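Local coordinates for vacuolar protein sorting 29 (Cryptosporidium parvum, PDB 2A22) that probably serves in vesicle-mediated protein sorting and transport as a VPS29-family member, built on a calcineurin-like phosphoesterase fold, at residues G25-L30 / D54-V59; I31-I36 / L60-V65; P182-M187 / Y197-R202. All blocks are in the same frame, centred on the assembly; numbering follows the deposited sequence.

Contact 1: G25-L30 / D54-V59; sequences GDLVLL and DKINYV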
# COMPACT_ATOMS: atom_id res chain seq x y z
N GLY A 25 16.59 7.03 8.96
CA GLY A 25 15.64 6.94 7.86
C GLY A 25 14.85 5.65 7.85
O GLY A 25 15.22 4.63 8.48
N ASP A 26 13.72 5.70 7.15
CA ASP A 26 12.86 4.56 7.02
C ASP A 26 12.53 4.43 5.56
O ASP A 26 12.37 5.45 4.88
CB ASP A 26 11.57 4.79 7.82
CG ASP A 26 11.83 4.94 9.33
OD1 ASP A 26 12.15 3.93 9.97
OD2 ASP A 26 11.71 6.06 9.87
N LEU A 27 12.39 3.19 5.08
CA LEU A 27 11.95 2.96 3.72
C LEU A 27 10.70 2.09 3.77
O LEU A 27 10.72 0.96 4.26
CB LEU A 27 13.08 2.35 2.85
CG LEU A 27 12.76 2.15 1.36
CD1 LEU A 27 12.56 3.49 0.63
CD2 LEU A 27 13.89 1.32 0.67
N VAL A 28 9.60 2.65 3.30
CA VAL A 28 8.29 2.04 3.47
C VAL A 28 7.73 1.56 2.13
O VAL A 28 7.57 2.38 1.20
CB VAL A 28 7.25 3.03 4.09
CG1 VAL A 28 6.02 2.25 4.53
CG2 VAL A 28 7.86 3.78 5.27
N LEU A 29 7.44 0.26 2.06
CA LEU A 29 6.81 -0.32 0.88
C LEU A 29 5.29 -0.19 1.01
O LEU A 29 4.70 -0.62 1.99
CB LEU A 29 7.25 -1.79 0.69
CG LEU A 29 6.43 -2.62 -0.32
CD1 LEU A 29 6.60 -2.07 -1.76
CD2 LEU A 29 6.82 -4.12 -0.26
N LEU A 30 4.67 0.43 0.01
CA LEU A 30 3.20 0.58 -0.07
C LEU A 30 2.73 -0.28 -1.23
O LEU A 30 3.18 -0.10 -2.37
CB LEU A 30 2.81 2.04 -0.27
CG LEU A 30 3.55 3.07 0.61
CD1 LEU A 30 3.12 4.51 0.29
CD2 LEU A 30 3.28 2.76 2.08
N ASP A 54 17.13 -4.81 0.86
CA ASP A 54 17.41 -4.89 2.30
C ASP A 54 16.87 -3.71 3.09
O ASP A 54 16.56 -3.82 4.26
CB ASP A 54 18.95 -4.90 2.53
CG ASP A 54 19.54 -6.29 2.57
OD1 ASP A 54 18.78 -7.28 2.70
OD2 ASP A 54 20.78 -6.40 2.50
N LYS A 55 16.81 -2.56 2.44
CA LYS A 55 16.56 -1.30 3.08
C LYS A 55 15.09 -1.13 3.50
O LYS A 55 14.80 -0.27 4.31
CB LYS A 55 17.01 -0.15 2.16
CG LYS A 55 18.51 -0.15 1.87
CD LYS A 55 18.86 0.44 0.46
CE LYS A 55 20.37 0.59 0.26
NZ LYS A 55 21.01 1.48 1.29
N ILE A 56 14.18 -1.93 2.94
CA ILE A 56 12.76 -1.80 3.32
C ILE A 56 12.62 -2.24 4.78
O ILE A 56 12.94 -3.39 5.10
CB ILE A 56 11.85 -2.65 2.42
CG1 ILE A 56 11.87 -2.12 0.99
CG2 ILE A 56 10.42 -2.71 3.00
CD1 ILE A 56 11.33 -3.11 -0.03
N ASN A 57 12.17 -1.33 5.64
CA ASN A 57 11.98 -1.66 7.05
C ASN A 57 10.52 -1.51 7.52
O ASN A 57 10.24 -1.68 8.70
CB ASN A 57 12.98 -0.91 7.97
CG ASN A 57 12.69 0.58 8.02
OD1 ASN A 57 12.18 1.15 7.07
ND2 ASN A 57 12.97 1.20 9.16
N TYR A 58 9.63 -1.20 6.57
CA TYR A 58 8.17 -1.16 6.80
C TYR A 58 7.42 -1.54 5.53
O TYR A 58 7.82 -1.17 4.44
CB TYR A 58 7.69 0.23 7.21
CG TYR A 58 8.00 0.63 8.63
CD1 TYR A 58 9.23 1.23 8.95
CD2 TYR A 58 7.05 0.44 9.65
CE1 TYR A 58 9.53 1.63 10.27
CE2 TYR A 58 7.34 0.83 10.98
CZ TYR A 58 8.58 1.42 11.27
OH TYR A 58 8.88 1.81 12.56
N VAL A 59 6.34 -2.29 5.70
CA VAL A 59 5.44 -2.63 4.62
C VAL A 59 4.07 -2.23 5.11
O VAL A 59 3.68 -2.64 6.18
CB VAL A 59 5.42 -4.16 4.32
CG1 VAL A 59 4.37 -4.51 3.23
CG2 VAL A 59 6.79 -4.65 3.91
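The first beta-alpha-beta unit of the calcineurin-like phosphoesterase fold closes here: strand 26-31 runs parallel to strand 58-61, with helix 48-52 in the connection, and Asn57 meets Asp26 and Leu27 ahead of the Val28–Tyr58 bridge. That bridge and Leu29–Val59 fix the parallel register. Asn57 works with both ends of its amide. Its ND2 donates to Asp26 OD1 (3.0 Å, 163° at the hydrogen); Asp26 OD1 lies in the amide plane of Asn57 and receives the N-H on its anti lone pair, carboxylate and amide being only 10° from coplanar. Asn57 OD1 accepts the backbone N of Leu27 at 2.9 Å. Both bonds depend on chi1 of 69°, which sets CG between the backbone N and the carbonyl carbon and turns the amide toward the N-terminal part of strand 26-31. Leu27 O in turn takes Asn57 N at 3.0 Å and, weakly, Tyr58 N, before Leu29 N reaches Tyr58 O at 2.8 Å. The Leu27 side chain lays CD2 against Lys55 CB (3.8 Å) and Ile56 CG1. Asp26 OD1 also sits at the edge of the Tyr58 ring, 3.5 Å from CE1. Val28 CG1 packs on Tyr58 CB (3.7 Å), on the face that Ile111 of strand 106-111 covers. On the other face Leu29 CB touches Ile56 CG2 at 4.0 Å, and Ile77 of helix 68-77 lies against both residues. One side-chain amide thus stands in for a peptide group by accepting from Leu27 N, and it also donates to the carboxylate, a bond that should favour this orientation of the amide over its flipped form.

Contact 2: I31-I36 / L60-V65; sequences IGDLKI and LCTGNV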
# COMPACT_ATOMS: atom_id res chain seq x y z
N ILE A 31 1.84 -1.23 -0.92
CA ILE A 31 1.53 -2.31 -1.87
C ILE A 31 0.15 -2.89 -1.53
O ILE A 31 -0.28 -2.83 -0.37
CB ILE A 31 2.71 -3.36 -1.86
CG1 ILE A 31 2.68 -4.23 -3.11
CG2 ILE A 31 2.80 -4.14 -0.49
CD1 ILE A 31 3.89 -5.15 -3.26
N GLY A 32 -0.58 -3.36 -2.53
CA GLY A 32 -1.81 -4.09 -2.25
C GLY A 32 -2.57 -4.52 -3.51
O GLY A 32 -2.05 -4.42 -4.63
N ASP A 33 -3.78 -5.06 -3.30
CA ASP A 33 -4.68 -5.41 -4.40
C ASP A 33 -3.98 -6.35 -5.36
O ASP A 33 -4.03 -6.15 -6.60
CB ASP A 33 -5.17 -4.14 -5.10
CG ASP A 33 -6.16 -3.37 -4.23
OD1 ASP A 33 -7.15 -3.99 -3.79
OD2 ASP A 33 -5.95 -2.17 -3.98
N LEU A 34 -3.30 -7.34 -4.77
CA LEU A 34 -2.64 -8.44 -5.48
C LEU A 34 -3.68 -9.34 -6.12
O LEU A 34 -3.54 -9.71 -7.28
CB LEU A 34 -1.75 -9.28 -4.54
CG LEU A 34 -0.38 -8.72 -4.12
CD1 LEU A 34 -0.47 -7.46 -3.22
CD2 LEU A 34 0.39 -9.83 -3.39
N LYS A 35 -4.71 -9.68 -5.35
CA LYS A 35 -5.80 -10.51 -5.86
C LYS A 35 -5.31 -11.85 -6.45
O LYS A 35 -5.81 -12.33 -7.46
CB LYS A 35 -6.66 -9.73 -6.87
CG LYS A 35 -7.54 -8.75 -6.16
CD LYS A 35 -8.23 -7.78 -7.07
CE LYS A 35 -8.71 -6.60 -6.22
NZ LYS A 35 -9.79 -5.81 -6.84
N ILE A 36 -4.30 -12.41 -5.80
CA ILE A 36 -3.79 -13.75 -6.10
C ILE A 36 -4.56 -14.74 -5.23
O ILE A 36 -4.73 -14.48 -4.03
CB ILE A 36 -2.25 -13.86 -5.79
CG1 ILE A 36 -1.47 -12.83 -6.61
CG2 ILE A 36 -1.74 -15.22 -6.10
CD1 ILE A 36 0.02 -12.78 -6.29
N LEU A 60 3.38 -1.39 4.34
CA LEU A 60 1.97 -1.07 4.60
C LEU A 60 1.12 -1.57 3.45
O LEU A 60 1.15 -1.06 2.33
CB LEU A 60 1.76 0.43 4.83
CG LEU A 60 2.72 1.08 5.84
CD1 LEU A 60 2.48 2.60 5.85
CD2 LEU A 60 2.56 0.47 7.22
N CYS A 61 0.37 -2.62 3.72
CA CYS A 61 -0.34 -3.33 2.67
C CYS A 61 -1.82 -3.01 2.72
O CYS A 61 -2.45 -3.18 3.77
CB CYS A 61 -0.12 -4.83 2.79
SG CYS A 61 -1.08 -5.77 1.58
N THR A 62 -2.37 -2.56 1.59
CA THR A 62 -3.74 -2.05 1.52
C THR A 62 -4.83 -3.15 1.48
O THR A 62 -6.03 -2.84 1.45
CB THR A 62 -3.91 -1.11 0.33
OG1 THR A 62 -3.44 -1.77 -0.87
CG2 THR A 62 -3.11 0.21 0.60
N GLY A 63 -4.42 -4.41 1.50
CA GLY A 63 -5.35 -5.52 1.50
C GLY A 63 -5.55 -6.15 0.13
O GLY A 63 -4.81 -5.85 -0.82
N ASN A 64 -6.55 -7.02 0.04
CA ASN A 64 -6.71 -7.88 -1.14
C ASN A 64 -5.42 -8.58 -1.59
O ASN A 64 -5.11 -8.65 -2.79
CB ASN A 64 -7.41 -7.15 -2.27
CG ASN A 64 -8.90 -7.07 -2.05
OD1 ASN A 64 -9.43 -7.71 -1.14
ND2 ASN A 64 -9.59 -6.28 -2.86
N VAL A 65 -4.66 -9.05 -0.60
CA VAL A 65 -3.57 -10.00 -0.83
C VAL A 65 -4.15 -11.33 -1.34
O VAL A 65 -3.62 -11.91 -2.28
CB VAL A 65 -2.77 -10.24 0.46
CG1 VAL A 65 -1.68 -11.28 0.24
CG2 VAL A 65 -2.17 -8.91 0.97
O HOH W 1 -3.71 -1.06 -3.27
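Asn64, Ile31 and Val65 bury the most surface where two loops leave the C-terminal ends of parallel strands 26-31 and 58-61, the ends at which metallophosphoesterase folds carry their active-site loops. Ile31 faces Cys61 in a parallel bridge; its O accepts Thr62 N at 2.9 Å, while its CG2 lies 4.4 Å from Cys61 CB. Beyond it the backbones keep hydrogen-bonding, Asp33 N to Gly63 O at 2.8 Å. Asn64 has its side chain directed at the facing loop, and the course of its backbone brings CB to 3.5 Å from Asp33 OD1. With CG anti to the carbonyl carbon (chi1 -78°), the amide turns ND2 to the same oxygen, but at 3.5 Å from Asn64 ND2 to Asp33 OD1, and 138° at the hydrogen, that bond is weak. The stronger amide bonds go to Asp87 OD1 and the backbone N of Leu88, so the side chain is held chiefly from outside the pair. Asp87, His120 and His149 point donor atoms at one vacant position, consistent with an empty metal site, and Asp33 OD2 accepts from the backbone N of His149. Lys35 CE lies 3.5 Å from Asn64 ND2, while its NZ bonds His151 NE2. Val65 touches the facing loop largely with its backbone, its O 3.9 Å from Leu34 CB; its side chain leads away to Tyr70, Val71 and Leu74 of helix 68-77, grazing Leu34 CD2 with CG1. The last backbone bond between the segments is Lys35 N to Asn64 O, at 2.8 Å and 169°.

Contact 3: P182-M187 / Y197-R202; sequences PSFMLM and YVYDLR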
# COMPACT_ATOMS: atom_id res chain seq x y z
N PRO A 182 0.53 -3.16 -13.29
CA PRO A 182 1.11 -3.50 -11.97
C PRO A 182 1.89 -2.30 -11.42
O PRO A 182 2.59 -1.61 -12.18
CB PRO A 182 2.06 -4.68 -12.26
CG PRO A 182 1.54 -5.27 -13.66
CD PRO A 182 1.02 -4.04 -14.38
N SER A 183 1.72 -2.01 -10.14
CA SER A 183 2.41 -0.86 -9.52
C SER A 183 2.57 -1.05 -8.02
O SER A 183 1.89 -1.91 -7.43
CB SER A 183 1.66 0.46 -9.79
OG SER A 183 0.34 0.42 -9.22
N PHE A 184 3.46 -0.25 -7.42
CA PHE A 184 3.64 -0.15 -5.99
C PHE A 184 4.42 1.15 -5.74
O PHE A 184 4.85 1.83 -6.69
CB PHE A 184 4.36 -1.38 -5.40
CG PHE A 184 5.81 -1.52 -5.85
CD1 PHE A 184 6.85 -0.90 -5.14
CD2 PHE A 184 6.13 -2.27 -6.98
CE1 PHE A 184 8.19 -1.03 -5.55
CE2 PHE A 184 7.44 -2.40 -7.41
CZ PHE A 184 8.48 -1.78 -6.68
N MET A 185 4.62 1.48 -4.46
CA MET A 185 5.40 2.65 -4.07
C MET A 185 6.45 2.30 -3.03
O MET A 185 6.25 1.42 -2.18
CB MET A 185 4.49 3.73 -3.50
CG MET A 185 3.50 4.27 -4.51
SD MET A 185 2.34 5.31 -3.67
CE MET A 185 1.40 5.88 -5.09
N LEU A 186 7.58 2.98 -3.10
CA LEU A 186 8.55 2.92 -2.03
C LEU A 186 8.74 4.34 -1.55
O LEU A 186 9.01 5.23 -2.34
CB LEU A 186 9.85 2.26 -2.50
CG LEU A 186 9.83 0.72 -2.63
CD1 LEU A 186 10.98 0.21 -3.50
CD2 LEU A 186 9.93 0.09 -1.25
N MET A 187 8.51 4.56 -0.25
CA MET A 187 8.48 5.91 0.33
C MET A 187 9.63 6.04 1.33
O MET A 187 9.65 5.35 2.37
CB MET A 187 7.12 6.14 1.04
CG MET A 187 6.95 7.54 1.69
SD MET A 187 5.30 7.81 2.36
CE MET A 187 4.65 8.87 1.11
N TYR A 197 8.90 7.19 -4.32
CA TYR A 197 9.07 6.54 -5.62
C TYR A 197 7.88 5.68 -6.00
O TYR A 197 7.49 4.76 -5.28
CB TYR A 197 10.34 5.72 -5.59
CG TYR A 197 11.56 6.56 -5.32
CD1 TYR A 197 12.12 7.36 -6.34
CD2 TYR A 197 12.16 6.59 -4.05
CE1 TYR A 197 13.26 8.17 -6.10
CE2 TYR A 197 13.30 7.38 -3.81
CZ TYR A 197 13.85 8.16 -4.84
OH TYR A 197 14.98 8.96 -4.61
N VAL A 198 7.28 5.99 -7.14
CA VAL A 198 6.11 5.31 -7.62
C VAL A 198 6.51 4.41 -8.80
O VAL A 198 6.96 4.90 -9.84
CB VAL A 198 5.05 6.35 -8.06
CG1 VAL A 198 3.83 5.65 -8.70
CG2 VAL A 198 4.62 7.21 -6.86
N TYR A 199 6.33 3.10 -8.64
CA TYR A 199 6.71 2.14 -9.70
C TYR A 199 5.48 1.64 -10.46
O TYR A 199 4.48 1.33 -9.84
CB TYR A 199 7.48 0.94 -9.13
CG TYR A 199 8.82 1.36 -8.56
CD1 TYR A 199 9.97 1.30 -9.33
CD2 TYR A 199 8.92 1.89 -7.28
CE1 TYR A 199 11.20 1.72 -8.82
CE2 TYR A 199 10.14 2.29 -6.76
CZ TYR A 199 11.27 2.23 -7.55
OH TYR A 199 12.46 2.66 -7.05
N ASP A 200 5.55 1.59 -11.78
CA ASP A 200 4.57 0.89 -12.58
C ASP A 200 5.22 0.12 -13.73
O ASP A 200 6.30 0.49 -14.19
CB ASP A 200 3.45 1.82 -13.05
CG ASP A 200 3.90 2.80 -14.14
OD1 ASP A 200 5.04 3.29 -14.11
OD2 ASP A 200 3.09 3.13 -15.02
N LEU A 201 4.56 -0.96 -14.16
CA LEU A 201 5.06 -1.79 -15.23
C LEU A 201 4.16 -1.63 -16.45
O LEU A 201 3.00 -2.00 -16.41
CB LEU A 201 5.09 -3.27 -14.80
CG LEU A 201 5.55 -4.34 -15.84
CD1 LEU A 201 6.91 -4.01 -16.41
CD2 LEU A 201 5.62 -5.71 -15.19
N ARG A 202 4.71 -1.06 -17.52
CA ARG A 202 3.99 -0.87 -18.79
C ARG A 202 4.91 -1.33 -19.94
O ARG A 202 6.11 -1.03 -19.96
CB ARG A 202 3.56 0.58 -18.97
CG ARG A 202 2.48 1.04 -17.94
CD ARG A 202 2.05 2.52 -18.06
NE ARG A 202 3.16 3.47 -17.85
CZ ARG A 202 3.71 4.20 -18.82
NH1 ARG A 202 3.25 4.12 -20.07
NH2 ARG A 202 4.72 5.01 -18.55
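Tyr199 N donates to Phe184 O at 2.8 Å in the beta hairpin of strands 183-190 and 193-202. The return bond, Phe184 N to Tyr199 O at 3.1 Å, makes this a hydrogen-bonded antiparallel pair; Leu186 and Tyr197 form the next such pair, and the segment axes run at 159°. Ser183–Asp200 and Met185–Val198 alternate with them as non-hydrogen-bonded pairs. The aromatic contact lies on the face of Phe184 and Tyr199. Chi1 of 67° folds the Phe184 ring back over its own backbone, toward strand 193-202. There the two rings form a strongly offset, near-parallel pair, planes 14° apart and centroids separated by 4.8 Å, with Phe184 CE1 touching Tyr199 CD2 at 3.5 Å. Tyr199 CB also stands over the Phe184 face in a CH-pi contact, 3.9 Å from the centroid. Leu186 CD1 approaches the Tyr199 ring obliquely, while Phe47 meets Phe184 edge-to-face. The other face is aliphatic around Met185, whose extended chain lies side by side with Val198 and meets Leu164 of the second sheet; nearby, Ser183 OG bonds Pro166 O. At the open end of the paired segments, Leu201 N donates to Pro182 O, and Pro182 CD packs 4.2 Å from Leu201 CB.

All three contacts belong to one mixed sheet, whose order across the relevant part is 58-61, 26-31, 183-190, 193-202. Contact 2 takes up where contact 1 stops, at the ends of the two parallel strands and in the loops that follow, their centres about 16 Å apart and their segments alternating in sequence; Leu29 O to Leu60 N probably hydrogen-bonds the two. Contact 3 follows both in the chain, its centre about 14 Å from that of contact 1 and 13 Å from that of contact 2. Strand 183-190 pairs antiparallel with 26-31, probably through Met187 N to Val28 O and Leu30 N to Met185 O. A central strand thus carries parallel and antiparallel neighbours, and the loops of contact 2 emerge beside the possible metal site.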